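Local coordinates for protein precorrin-8x Methyl Mutase (Thermus thermophilus, PDB 1V9C) that probably catalyses the methyl-shifting isomerisation of precorrin-8X on the pathway to adenosylcobalamin, at residues B[31-34]-B[35-39]; B[49-53]-B[54-58]; B[60-64]-B[65-69]; B[70-73]-B[74-78]; B[145-148]-B[149-153]. All coordinates share one frame; numbering follows the deposited sequence.

Contact 1. Residues B[31-34]-B[35-39]. With SO4 (sulfate ion), chain E; SO4 (sulfate ion), chain F.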
loop_
_atom_site.group_PDB
_atom_site.type_symbol
_atom_site.label_atom_id
_atom_site.label_comp_id
_atom_site.label_asym_id
_atom_site.label_seq_id
_atom_site.Cartn_x
_atom_site.Cartn_y
_atom_site.Cartn_z
ATOM N N PRO B 31 9.519 4.582 -17.043
ATOM C CA PRO B 31 8.266 5.120 -16.510
ATOM C C PRO B 31 7.681 4.246 -15.410
ATOM O O PRO B 31 6.964 4.722 -14.542
ATOM C CB PRO B 31 7.362 5.184 -17.737
ATOM C CG PRO B 31 8.327 5.342 -18.869
ATOM C CD PRO B 31 9.401 4.357 -18.490
ATOM N N VAL B 32 7.991 2.957 -15.447
ATOM C CA VAL B 32 7.481 2.050 -14.431
ATOM C C VAL B 32 8.254 2.229 -13.128
ATOM O O VAL B 32 7.661 2.317 -12.051
ATOM C CB VAL B 32 7.592 0.591 -14.916
ATOM C CG1 VAL B 32 7.251 -0.375 -13.796
ATOM C CG2 VAL B 32 6.670 0.389 -16.112
ATOM N N VAL B 33 9.579 2.306 -13.235
ATOM C CA VAL B 33 10.428 2.440 -12.056
ATOM C C VAL B 33 10.234 3.788 -11.382
ATOM O O VAL B 33 10.245 3.878 -10.158
ATOM C CB VAL B 33 11.931 2.252 -12.402
ATOM C CG1 VAL B 33 12.766 2.337 -11.146
ATOM C CG2 VAL B 33 12.157 0.883 -13.071
ATOM N N ARG B 34 10.058 4.818 -12.201
ATOM C CA ARG B 34 9.840 6.178 -11.739
ATOM C C ARG B 34 8.583 6.201 -10.873
ATOM O O ARG B 34 8.595 6.718 -9.761
ATOM C CB ARG B 34 9.649 7.108 -12.945
ATOM C CG ARG B 34 9.430 8.569 -12.588
ATOM C CD ARG B 34 8.670 9.306 -13.686
ATOM N NE ARG B 34 9.437 9.531 -14.906
ATOM C CZ ARG B 34 8.932 9.420 -16.134
ATOM N NH1 ARG B 34 7.660 9.077 -16.300
ATOM N NH2 ARG B 34 9.687 9.678 -17.196
ATOM N N ARG B 35 7.505 5.619 -11.398
ATOM C CA ARG B 35 6.229 5.565 -10.700
ATOM C C ARG B 35 6.336 4.821 -9.369
ATOM O O ARG B 35 5.772 5.234 -8.369
ATOM C CB ARG B 35 5.181 4.904 -11.595
ATOM C CG ARG B 35 3.793 5.051 -11.066
ATOM C CD ARG B 35 2.908 5.659 -12.109
ATOM N NE ARG B 35 1.667 6.160 -11.532
ATOM C CZ ARG B 35 0.787 6.894 -12.203
ATOM N NH1 ARG B 35 1.011 7.207 -13.471
ATOM N NH2 ARG B 35 -0.309 7.322 -11.602
ATOM N N MET B 36 7.094 3.732 -9.357
ATOM C CA MET B 36 7.260 2.963 -8.141
ATOM C C MET B 36 8.018 3.766 -7.082
ATOM O O MET B 36 7.725 3.641 -5.893
ATOM C CB MET B 36 7.999 1.660 -8.450
ATOM C CG MET B 36 7.286 0.809 -9.469
ATOM S SD MET B 36 8.247 -0.544 -10.153
ATOM C CE MET B 36 8.627 -1.469 -8.692
ATOM N N ILE B 37 8.987 4.579 -7.525
ATOM C CA ILE B 37 9.795 5.414 -6.622
ATOM C C ILE B 37 8.924 6.581 -6.138
ATOM O O ILE B 37 8.951 6.956 -4.983
ATOM C CB ILE B 37 11.046 6.004 -7.352
ATOM C CG1 ILE B 37 11.990 4.867 -7.772
ATOM C CG2 ILE B 37 11.745 7.010 -6.446
ATOM C CD1 ILE B 37 13.291 5.320 -8.401
ATOM N N HIS B 38 8.156 7.151 -7.056
ATOM C CA HIS B 38 7.262 8.236 -6.722
ATOM C C HIS B 38 6.296 7.776 -5.620
ATOM O O HIS B 38 6.084 8.476 -4.636
ATOM C CB HIS B 38 6.487 8.654 -7.958
ATOM C CG HIS B 38 5.493 9.740 -7.698
ATOM N ND1 HIS B 38 4.142 9.499 -7.583
ATOM C CD2 HIS B 38 5.660 11.071 -7.503
ATOM C CE1 HIS B 38 3.518 10.635 -7.327
ATOM N NE2 HIS B 38 4.415 11.603 -7.273
ATOM N N ALA B 39 5.767 6.564 -5.769
ATOM C CA ALA B 39 4.807 6.003 -4.814
ATOM C C ALA B 39 5.388 5.707 -3.445
ATOM O O ALA B 39 4.677 5.673 -2.461
ATOM C CB ALA B 39 4.190 4.730 -5.393
HETATM S S SO4 E . 0.189 5.889 -8.095
HETATM O O1 SO4 E . -0.685 4.854 -7.510
HETATM O O2 SO4 E . -0.595 6.818 -8.922
HETATM O O3 SO4 E . 1.192 5.237 -8.946
HETATM O O4 SO4 E . 0.852 6.634 -7.009
HETATM S S SO4 F . -1.814 8.945 -14.657
HETATM O O1 SO4 F . -2.127 7.780 -13.816
HETATM O O2 SO4 F . -2.787 9.044 -15.761
HETATM O O3 SO4 F . -0.453 8.802 -15.198
HETATM O O4 SO4 F . -1.876 10.168 -13.839
#
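Arg-35 sets its CB against the carbonyl oxygen of Pro-31, one turn back in the alpha-helix 30-40, and carries its other end to two sulfate ions. From CB, 3.4 Å from Pro-31 O, the chain leaves with CG anti to the backbone N (chi1 -169°) and bends at chi2. CG and CD run alongside O3 of the chain E sulfate. NE then gives that oxygen a nearly straight hydrogen bond of 2.8 Å, while NH2 binds O2 of the same ion. Along the guanidinium's other edge NH1 and NH2 reach O3 and O1 of the chain F sulfate, so both sulfur atoms lie in the plane of the group and four bonds fix its rotation. The sulfates probably come from the crystallisation liquor; His-198 and Arg-202 supply further bonds in this anion-binding cluster.

On the helix's inner side, Val-32 and Met-36 lie side by side, CG1 3.8 Å from SD, against strand 49-51. Arg-34 turns instead to salt bridges with Asp-17 and Asp-210. Backbone bonds join successive turns, the straightest from His-38 N to Arg-34 O at 2.8 Å and 161°.

Contact 2. Residues B[49-53]-B[54-58]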
loop_
_atom_site.group_PDB
_atom_site.type_symbol
_atom_site.label_atom_id
_atom_site.label_comp_id
_atom_site.label_asym_id
_atom_site.label_seq_id
_atom_site.Cartn_x
_atom_site.Cartn_y
_atom_site.Cartn_z
ATOM N N THR B 49 14.634 -2.903 -8.918
ATOM C CA THR B 49 13.683 -3.309 -9.933
ATOM C C THR B 49 14.303 -3.940 -11.163
ATOM O O THR B 49 15.148 -3.344 -11.820
ATOM C CB THR B 49 12.803 -2.124 -10.344
ATOM O OG1 THR B 49 12.206 -1.562 -9.172
ATOM C CG2 THR B 49 11.714 -2.579 -11.286
ATOM N N ARG B 50 13.851 -5.147 -11.477
ATOM C CA ARG B 50 14.361 -5.882 -12.621
ATOM C C ARG B 50 13.241 -6.349 -13.541
ATOM O O ARG B 50 12.193 -6.816 -13.087
ATOM C CB ARG B 50 15.176 -7.085 -12.133
ATOM C CG ARG B 50 16.092 -7.662 -13.190
ATOM C CD ARG B 50 17.397 -8.140 -12.579
ATOM N NE ARG B 50 17.555 -9.588 -12.662
ATOM C CZ ARG B 50 18.608 -10.246 -12.191
ATOM N NH1 ARG B 50 19.594 -9.580 -11.603
ATOM N NH2 ARG B 50 18.678 -11.567 -12.306
ATOM N N PHE B 51 13.460 -6.211 -14.842
ATOM C CA PHE B 51 12.459 -6.624 -15.816
ATOM C C PHE B 51 12.932 -7.826 -16.624
ATOM O O PHE B 51 14.121 -8.098 -16.708
ATOM C CB PHE B 51 12.158 -5.485 -16.790
ATOM C CG PHE B 51 11.628 -4.253 -16.142
ATOM C CD1 PHE B 51 12.463 -3.426 -15.406
ATOM C CD2 PHE B 51 10.282 -3.911 -16.273
ATOM C CE1 PHE B 51 11.967 -2.271 -14.811
ATOM C CE2 PHE B 51 9.778 -2.759 -15.679
ATOM C CZ PHE B 51 10.625 -1.939 -14.949
ATOM N N SER B 52 11.994 -8.551 -17.210
ATOM C CA SER B 52 12.367 -9.673 -18.055
ATOM C C SER B 52 12.208 -9.128 -19.466
ATOM O O SER B 52 11.496 -8.139 -19.679
ATOM C CB SER B 52 11.428 -10.859 -17.862
ATOM O OG SER B 52 10.177 -10.627 -18.487
ATOM N N GLN B 53 12.871 -9.768 -20.421
ATOM C CA GLN B 53 12.805 -9.364 -21.819
ATOM C C GLN B 53 11.354 -9.299 -22.299
ATOM O O GLN B 53 10.602 -10.261 -22.144
ATOM C CB GLN B 53 13.591 -10.368 -22.664
ATOM C CG GLN B 53 13.698 -10.030 -24.139
ATOM C CD GLN B 53 14.477 -11.082 -24.901
ATOM O OE1 GLN B 53 15.642 -11.352 -24.594
ATOM N NE2 GLN B 53 13.839 -11.687 -25.900
ATOM N N GLY B 54 10.966 -8.156 -22.862
ATOM C CA GLY B 54 9.608 -7.979 -23.362
ATOM C C GLY B 54 8.480 -7.818 -22.345
ATOM O O GLY B 54 7.311 -7.795 -22.731
ATOM N N ALA B 55 8.817 -7.702 -21.060
ATOM C CA ALA B 55 7.822 -7.557 -19.987
ATOM C C ALA B 55 6.845 -6.388 -20.180
ATOM O O ALA B 55 5.632 -6.582 -20.239
ATOM C CB ALA B 55 8.529 -7.424 -18.635
ATOM N N VAL B 56 7.375 -5.180 -20.288
ATOM C CA VAL B 56 6.527 -4.010 -20.462
ATOM C C VAL B 56 5.597 -4.111 -21.672
ATOM O O VAL B 56 4.381 -3.883 -21.547
ATOM C CB VAL B 56 7.369 -2.734 -20.584
ATOM C CG1 VAL B 56 6.458 -1.514 -20.616
ATOM C CG2 VAL B 56 8.306 -2.633 -19.407
ATOM N N GLU B 57 6.161 -4.448 -22.834
ATOM C CA GLU B 57 5.365 -4.579 -24.053
ATOM C C GLU B 57 4.306 -5.652 -23.845
ATOM O O GLU B 57 3.175 -5.528 -24.318
ATOM C CB GLU B 57 6.243 -4.948 -25.253
ATOM C CG GLU B 57 7.429 -4.019 -25.482
ATOM C CD GLU B 57 8.701 -4.530 -24.825
ATOM O OE1 GLU B 57 8.663 -4.847 -23.616
ATOM O OE2 GLU B 57 9.741 -4.613 -25.523
ATOM N N ALA B 58 4.669 -6.706 -23.126
ATOM C CA ALA B 58 3.710 -7.769 -22.854
ATOM C C ALA B 58 2.584 -7.198 -21.987
ATOM O O ALA B 58 1.427 -7.601 -22.100
ATOM C CB ALA B 58 4.402 -8.920 -22.137
#
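Gly-54 opens the segment 54-58 directly after Gln-53, whose CB and CG sit close to the glycine's N. It occupies the third position of a type II beta turn running from Ser-52 to Ala-55 and is also the N-cap residue of helix 55-65. Its positive phi (73°) suits a glycine, since a CB here would clash with Gln-53 O.

Ala-55 closes the turn. Its N donates to Ser-52 O at 3.0 Å, with an N-H...O angle of 158°, but the donor nitrogen stands above the carbonyl plane and not on a lone pair. The methyl group lies over the same serine: CB is 3.2 Å from Ser-52 O and 3.6 Å from Ser-52 OG. That hydroxyl, placed between the serine's own N and carbonyl carbon (chi1 75°), is hydrogen-bonded to Trp-180 N at the neighbouring strand 180-183, while the methyl of Ala-55 also packs on Ile-181.

Val-56 then brings a branched side chain back to the strand. Its CG2 meets the ring of Phe-51 obliquely, 3.9 Å from CD2 and 4.0 Å from CE2. Leu-200 and Leu-203 of helix 190-205 pack on the same valine, and Val-32 and Val-33 of helix 30-40 touch the phenylalanine.

Ala-58 completes the first helical turn, its N bonded to Gly-54 O at 2.9 Å. Chemically, then, the passage from edge strand to helix rests on one backbone hydrogen bond in the turn and one apolar pair beyond it, with the serine hydroxyl committed to the adjoining strand.

Contact 3. Residues B[60-64]-B[65-69]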
loop_
_atom_site.group_PDB
_atom_site.type_symbol
_atom_site.label_atom_id
_atom_site.label_comp_id
_atom_site.label_asym_id
_atom_site.label_seq_id
_atom_site.Cartn_x
_atom_site.Cartn_y
_atom_site.Cartn_z
ATOM N N LEU B 60 1.542 -3.842 -21.838
ATOM C CA LEU B 60 0.700 -2.904 -22.588
ATOM C C LEU B 60 -0.295 -3.668 -23.452
ATOM O O LEU B 60 -1.494 -3.368 -23.473
ATOM C CB LEU B 60 1.562 -2.006 -23.480
ATOM C CG LEU B 60 2.800 -1.367 -22.842
ATOM C CD1 LEU B 60 3.266 -0.228 -23.708
ATOM C CD2 LEU B 60 2.471 -0.860 -21.445
ATOM N N LYS B 61 0.229 -4.652 -24.172
ATOM C CA LYS B 61 -0.571 -5.497 -25.043
ATOM C C LYS B 61 -1.742 -6.106 -24.270
ATOM O O LYS B 61 -2.887 -6.058 -24.725
ATOM C CB LYS B 61 0.325 -6.593 -25.634
ATOM C CG LYS B 61 -0.372 -7.904 -25.972
ATOM C CD LYS B 61 -1.234 -7.827 -27.231
ATOM C CE LYS B 61 -1.817 -9.203 -27.553
ATOM N NZ LYS B 61 -2.544 -9.240 -28.852
ATOM N N ALA B 62 -1.460 -6.666 -23.096
ATOM C CA ALA B 62 -2.516 -7.270 -22.293
ATOM C C ALA B 62 -3.490 -6.195 -21.833
ATOM O O ALA B 62 -4.710 -6.375 -21.880
ATOM C CB ALA B 62 -1.918 -7.983 -21.102
ATOM N N ILE B 63 -2.952 -5.070 -21.386
ATOM C CA ILE B 63 -3.799 -3.977 -20.937
ATOM C C ILE B 63 -4.795 -3.619 -22.040
ATOM O O ILE B 63 -5.999 -3.545 -21.806
ATOM C CB ILE B 63 -2.960 -2.736 -20.595
ATOM C CG1 ILE B 63 -2.143 -2.994 -19.333
ATOM C CG2 ILE B 63 -3.850 -1.546 -20.402
ATOM C CD1 ILE B 63 -1.072 -1.968 -19.113
ATOM N N GLN B 64 -4.273 -3.408 -23.238
ATOM C CA GLN B 64 -5.075 -3.051 -24.405
ATOM C C GLN B 64 -6.041 -4.138 -24.864
ATOM O O GLN B 64 -7.077 -3.839 -25.462
ATOM C CB GLN B 64 -4.150 -2.674 -25.558
ATOM C CG GLN B 64 -3.483 -1.340 -25.355
ATOM C CD GLN B 64 -2.371 -1.094 -26.338
ATOM O OE1 GLN B 64 -1.804 0.001 -26.393
ATOM N NE2 GLN B 64 -2.039 -2.115 -27.121
ATOM N N ALA B 65 -5.695 -5.392 -24.585
ATOM C CA ALA B 65 -6.527 -6.524 -24.961
ATOM C C ALA B 65 -7.730 -6.597 -24.043
ATOM O O ALA B 65 -8.713 -7.282 -24.334
ATOM C CB ALA B 65 -5.732 -7.812 -24.861
ATOM N N GLY B 66 -7.650 -5.895 -22.923
ATOM C CA GLY B 66 -8.752 -5.924 -21.986
ATOM C C GLY B 66 -8.509 -7.034 -20.989
ATOM O O GLY B 66 -9.434 -7.493 -20.310
ATOM N N ALA B 67 -7.248 -7.450 -20.901
ATOM C CA ALA B 67 -6.826 -8.503 -19.983
ATOM C C ALA B 67 -7.269 -8.216 -18.554
ATOM O O ALA B 67 -7.392 -7.052 -18.150
ATOM C CB ALA B 67 -5.322 -8.652 -20.031
ATOM N N ARG B 68 -7.522 -9.283 -17.800
ATOM C CA ARG B 68 -7.939 -9.158 -16.410
ATOM C C ARG B 68 -6.696 -8.926 -15.551
ATOM O O ARG B 68 -5.583 -9.208 -15.977
ATOM C CB ARG B 68 -8.614 -10.438 -15.917
ATOM C CG ARG B 68 -9.953 -10.771 -16.525
ATOM C CD ARG B 68 -10.649 -11.788 -15.628
ATOM N NE ARG B 68 -11.890 -12.304 -16.193
ATOM C CZ ARG B 68 -11.957 -13.103 -17.251
ATOM N NH1 ARG B 68 -10.850 -13.490 -17.874
ATOM N NH2 ARG B 68 -13.136 -13.520 -17.684
ATOM N N ILE B 69 -6.897 -8.421 -14.341
ATOM C CA ILE B 69 -5.798 -8.183 -13.419
ATOM C C ILE B 69 -6.146 -8.989 -12.179
ATOM O O ILE B 69 -7.154 -8.737 -11.522
ATOM C CB ILE B 69 -5.674 -6.658 -13.111
ATOM C CG1 ILE B 69 -5.278 -5.917 -14.395
ATOM C CG2 ILE B 69 -4.660 -6.402 -12.000
ATOM C CD1 ILE B 69 -5.527 -4.426 -14.350
#
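A Schellman motif ends helix 55-65 and turns the chain toward strand 69-71, joining Ala-62 to Ala-67 across the last turn. In this doubly wound alpha/beta fold the turn is the return from a helix on the sheet's flank to a strand within it. Ala-67 N donates to Ala-62 O at 2.9 Å, and Gly-66 N to Ile-63 O at 3.1 Å; the second donor stands well above the carbonyl plane. Gly-66 has phi 91°, backbone angles at which a CB would be jammed against the carbonyl oxygen of Ala-65.

Before the reversal, Ala-65 N keeps the helical bond to Lys-61 O and adds a weak one to Ala-62 O. A further weak bond comes from Gly-66 N, so Ala-62 O gathers three backbone donors, of which Ala-67 N is the strong one. Ala-65 CB rests 3.3 Å from Lys-61 O.

Outside the turn, Asn-90 ND2 binds both Ile-63 O and Ala-67 O and so bridges helix and loop. Ala-62 packs on Ile-130 and Ala-154, on the inner side of the helix. The apolar part of the motif is a pair of methyl groups: Ala-62 CB meets Ala-67 CB at 3.6 Å, while Ala-67 CB also lies 3.0 Å from Ala-62 O.

Contact 4. Residues B[70-73]-B[74-78]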
loop_
_atom_site.group_PDB
_atom_site.type_symbol
_atom_site.label_atom_id
_atom_site.label_comp_id
_atom_site.label_asym_id
_atom_site.label_seq_id
_atom_site.Cartn_x
_atom_site.Cartn_y
_atom_site.Cartn_z
ATOM N N LEU B 70 -5.329 -9.989 -11.884
ATOM C CA LEU B 70 -5.559 -10.844 -10.729
ATOM C C LEU B 70 -4.562 -10.414 -9.668
ATOM O O LEU B 70 -3.369 -10.336 -9.928
ATOM C CB LEU B 70 -5.331 -12.312 -11.105
ATOM C CG LEU B 70 -5.903 -12.727 -12.462
ATOM C CD1 LEU B 70 -5.565 -14.180 -12.755
ATOM C CD2 LEU B 70 -7.389 -12.519 -12.459
ATOM N N VAL B 71 -5.053 -10.140 -8.470
ATOM C CA VAL B 71 -4.173 -9.677 -7.423
ATOM C C VAL B 71 -4.305 -10.489 -6.148
ATOM O O VAL B 71 -5.312 -11.178 -5.942
ATOM C CB VAL B 71 -4.419 -8.159 -7.165
ATOM C CG1 VAL B 71 -4.161 -7.394 -8.438
ATOM C CG2 VAL B 71 -5.859 -7.907 -6.719
ATOM N N ASP B 72 -3.281 -10.395 -5.301
ATOM C CA ASP B 72 -3.228 -11.140 -4.043
ATOM C C ASP B 72 -3.572 -10.344 -2.784
ATOM O O ASP B 72 -3.261 -10.780 -1.668
ATOM C CB ASP B 72 -1.834 -11.738 -3.876
ATOM C CG ASP B 72 -0.814 -10.712 -3.429
ATOM O OD1 ASP B 72 -1.071 -9.502 -3.607
ATOM O OD2 ASP B 72 0.247 -11.116 -2.907
ATOM N N ALA B 73 -4.190 -9.180 -2.948
ATOM C CA ALA B 73 -4.568 -8.367 -1.798
ATOM C C ALA B 73 -5.571 -7.300 -2.177
ATOM O O ALA B 73 -5.479 -6.692 -3.250
ATOM C CB ALA B 73 -3.334 -7.713 -1.158
ATOM N N ARG B 74 -6.525 -7.070 -1.281
ATOM C CA ARG B 74 -7.559 -6.065 -1.495
ATOM C C ARG B 74 -6.974 -4.659 -1.645
ATOM O O ARG B 74 -7.468 -3.867 -2.450
ATOM C CB ARG B 74 -8.557 -6.108 -0.343
ATOM C CG ARG B 74 -7.899 -6.111 1.009
ATOM C CD ARG B 74 -8.795 -6.745 2.053
ATOM N NE ARG B 74 -8.151 -6.774 3.362
ATOM C CZ ARG B 74 -8.490 -7.609 4.336
ATOM N NH1 ARG B 74 -9.470 -8.487 4.149
ATOM N NH2 ARG B 74 -7.846 -7.569 5.493
ATOM N N MET B 75 -5.913 -4.357 -0.894
ATOM C CA MET B 75 -5.280 -3.037 -0.988
ATOM C C MET B 75 -4.926 -2.748 -2.442
ATOM O O MET B 75 -5.082 -1.626 -2.918
ATOM C CB MET B 75 -4.005 -2.961 -0.128
ATOM C CG MET B 75 -4.276 -2.769 1.348
ATOM S SD MET B 75 -2.807 -2.274 2.285
ATOM C CE MET B 75 -2.756 -0.524 1.979
ATOM N N ILE B 76 -4.434 -3.763 -3.139
ATOM C CA ILE B 76 -4.106 -3.601 -4.553
ATOM C C ILE B 76 -5.380 -3.352 -5.363
ATOM O O ILE B 76 -5.439 -2.432 -6.186
ATOM C CB ILE B 76 -3.394 -4.862 -5.100
ATOM C CG1 ILE B 76 -2.012 -4.972 -4.447
ATOM C CG2 ILE B 76 -3.313 -4.825 -6.616
ATOM C CD1 ILE B 76 -1.212 -6.172 -4.885
ATOM N N ALA B 77 -6.405 -4.168 -5.112
ATOM C CA ALA B 77 -7.669 -4.032 -5.818
ATOM C C ALA B 77 -8.234 -2.639 -5.617
ATOM O O ALA B 77 -8.606 -1.976 -6.581
ATOM C CB ALA B 77 -8.667 -5.067 -5.326
ATOM N N CYS B 78 -8.278 -2.184 -4.367
ATOM C CA CYS B 78 -8.831 -0.867 -4.084
ATOM C C CYS B 78 -7.861 0.248 -4.426
ATOM O O CYS B 78 -8.277 1.343 -4.796
ATOM C CB CYS B 78 -9.251 -0.756 -2.619
ATOM S SG CYS B 78 -10.626 -1.844 -2.113
#
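Val-71 and Ile-76 carry the apolar part of this contact, their side chains sliding past each other in opposite directions. Ile-76 CG2 lies 3.3 Å from Val-71 CG1, tighter than the usual van der Waals separation for carbons, and 3.6 Å from Val-71 CB. The isoleucine turns that branch anti to its own backbone N, its CG1 falling beside the N (chi1 -68°), and this leaves the longer branch to run on toward Asp-72. The other valine branch, CG2, looks to Ala-77, with 4.2 Å to its CB. Ser-190 and Val-193 of helix 190-205 also pack on Ile-76.

The backbone hydrogen bonds converge on Ala-73 O. Ala-77 N reaches it at 3.3 Å and 162°, in the carbonyl plane, and Ile-76 N adds a weak bond at 3.1 Å. Ala-73 is the N-cap residue of helix 74-79, so strand 69-71 passes into its following helix at the C-terminal end of the strand, the usual location of binding loops in a doubly wound alpha/beta sheet.

The polar side chains find their strongest partners outside the two segments. The Asp-72 side chain crosses that of Ile-76 obliquely, OD1 lying 3.6 Å from CD1, yet the carboxylate is held by backbone N-H groups: Gly-134 N on OD1, Asn-135 N and Ala-136 N on OD2. Arg-74 extends from CG to NE, and its NH2 is hydrogen-bonded to Asn-81 OD1 of the second subunit.

The covalent link lies at the same interface: Cys-78 SG forms a disulfide with Cys-78 of the second subunit, while Met-75 packs on its counterpart there.

Contact 5. Residues B[145-148]-B[149-153]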
loop_
_atom_site.group_PDB
_atom_site.type_symbol
_atom_site.label_atom_id
_atom_site.label_comp_id
_atom_site.label_asym_id
_atom_site.label_seq_id
_atom_site.Cartn_x
_atom_site.Cartn_y
_atom_site.Cartn_z
ATOM N N GLU B 145 4.474 -22.824 -9.938
ATOM C CA GLU B 145 4.385 -24.257 -10.149
ATOM C C GLU B 145 3.265 -24.476 -11.155
ATOM O O GLU B 145 3.374 -25.313 -12.047
ATOM C CB GLU B 145 4.079 -24.959 -8.824
ATOM C CG GLU B 145 5.098 -24.622 -7.737
ATOM C CD GLU B 145 4.897 -25.394 -6.443
ATOM O OE1 GLU B 145 5.650 -25.133 -5.475
ATOM O OE2 GLU B 145 3.994 -26.260 -6.393
ATOM N N ALA B 146 2.199 -23.693 -11.018
ATOM C CA ALA B 146 1.055 -23.780 -11.914
ATOM C C ALA B 146 1.442 -23.371 -13.329
ATOM O O ALA B 146 0.790 -23.766 -14.296
ATOM C CB ALA B 146 -0.073 -22.895 -11.411
ATOM N N ILE B 147 2.502 -22.576 -13.443
ATOM C CA ILE B 147 2.983 -22.118 -14.741
ATOM C C ILE B 147 3.722 -23.258 -15.439
ATOM O O ILE B 147 3.719 -23.349 -16.667
ATOM C CB ILE B 147 3.930 -20.879 -14.589
ATOM C CG1 ILE B 147 3.099 -19.624 -14.291
ATOM C CG2 ILE B 147 4.767 -20.676 -15.847
ATOM C CD1 ILE B 147 3.921 -18.354 -14.142
ATOM N N ARG B 148 4.350 -24.125 -14.646
ATOM C CA ARG B 148 5.092 -25.261 -15.186
ATOM C C ARG B 148 4.139 -26.353 -15.658
ATOM O O ARG B 148 4.557 -27.324 -16.282
ATOM C CB ARG B 148 6.050 -25.833 -14.137
ATOM C CG ARG B 148 7.198 -24.910 -13.731
ATOM C CD ARG B 148 8.113 -24.558 -14.897
ATOM N NE ARG B 148 9.355 -23.959 -14.417
ATOM C CZ ARG B 148 10.312 -23.461 -15.199
ATOM N NH1 ARG B 148 10.176 -23.477 -16.523
ATOM N NH2 ARG B 148 11.420 -22.957 -14.656
ATOM N N GLN B 149 2.856 -26.180 -15.363
ATOM C CA GLN B 149 1.834 -27.138 -15.766
ATOM C C GLN B 149 0.996 -26.647 -16.947
ATOM O O GLN B 149 0.012 -27.286 -17.319
ATOM C CB GLN B 149 0.905 -27.450 -14.590
ATOM C CG GLN B 149 1.588 -28.144 -13.427
ATOM C CD GLN B 149 2.368 -29.366 -13.867
ATOM O OE1 GLN B 149 1.845 -30.231 -14.566
ATOM N NE2 GLN B 149 3.625 -29.442 -13.456
ATOM N N GLY B 150 1.370 -25.511 -17.528
ATOM C CA GLY B 150 0.620 -25.007 -18.665
ATOM C C GLY B 150 -0.103 -23.681 -18.506
ATOM O O GLY B 150 -0.802 -23.245 -19.420
ATOM N N ALA B 151 0.037 -23.033 -17.354
ATOM C CA ALA B 151 -0.615 -21.744 -17.155
ATOM C C ALA B 151 0.248 -20.683 -17.844
ATOM O O ALA B 151 1.470 -20.693 -17.703
ATOM C CB ALA B 151 -0.748 -21.448 -15.669
ATOM N N ARG B 152 -0.386 -19.792 -18.605
ATOM C CA ARG B 152 0.338 -18.738 -19.319
ATOM C C ARG B 152 -0.217 -17.317 -19.106
ATOM O O ARG B 152 -0.930 -16.765 -19.955
ATOM C CB ARG B 152 0.392 -19.056 -20.825
ATOM C CG ARG B 152 1.141 -20.346 -21.167
ATOM C CD ARG B 152 2.509 -20.390 -20.484
ATOM N NE ARG B 152 3.201 -21.655 -20.699
ATOM C CZ ARG B 152 4.226 -22.087 -19.970
ATOM N NH1 ARG B 152 4.687 -21.356 -18.964
ATOM N NH2 ARG B 152 4.799 -23.249 -20.252
ATOM N N PRO B 153 0.100 -16.710 -17.952
ATOM C CA PRO B 153 -0.372 -15.351 -17.658
ATOM C C PRO B 153 0.353 -14.406 -18.612
ATOM O O PRO B 153 1.503 -14.649 -18.964
ATOM C CB PRO B 153 0.070 -15.134 -16.214
ATOM C CG PRO B 153 0.177 -16.524 -15.652
ATOM C CD PRO B 153 0.796 -17.290 -16.793
#
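Between Ile-147 and Gly-150 the backbone folds through a type I beta turn, then brings Ala-151 back against the last turn of helix 137-147. Ala-151 N binds Ala-146 O at 3.2 Å, in the carbonyl plane and on a lone pair, and a weak bond runs from Gly-150 N to Ile-147 O. Together these make a Schellman motif with Gly-150 (phi 116°) at its C-prime position, the step by which a helix of the alpha/beta fold hands over to the loop before strand 155-158.

Ala-151 CB settles 3.1 Å from Ala-146 O, the same oxygen that takes the bond from Ala-151 N and a weak one from Gln-149 N. Ile-147 meets the returning chain with both branches: CG1 approaches Pro-153 CD at 4.1 Å, and CG2, anti to the backbone N (CG1 at chi1 -76°), comes near Arg-152 NH1. The arginine bends at chi2 and sets one guanidinium face over Ile-147 O, its NH1 3.2 Å away but too badly angled for a hydrogen bond. Pro-177 packs on both side chains.

Gln-149 folds back too, with CG 3.6 Å from Glu-145 O and its chain on Trp-121 of helix 112-122. Arg-152 N is hydrogen-bonded to Asp-127 OD1.

Followed from the N terminus, the five contacts come in series; none nests in or crosses another. Contact 1 spans turns of helix 30-40 and packs directly on contact 2, Val-32, Val-33 and Met-36 meeting Thr-49 and Phe-51. Contact 2 closes the turn from edge strand 49-51 into helix 55-65, contact 3 ends that same helix, and contact 4 takes the chain from the next strand, 69-71, into helix 74-79 and the dimer interface. These three thus trace strand, helix, strand and helix with the sequence nearly unbroken. Contact 5 lies far along the chain, on the other side of its centre from contact 1, and closes helix 137-147 before strand 155-158.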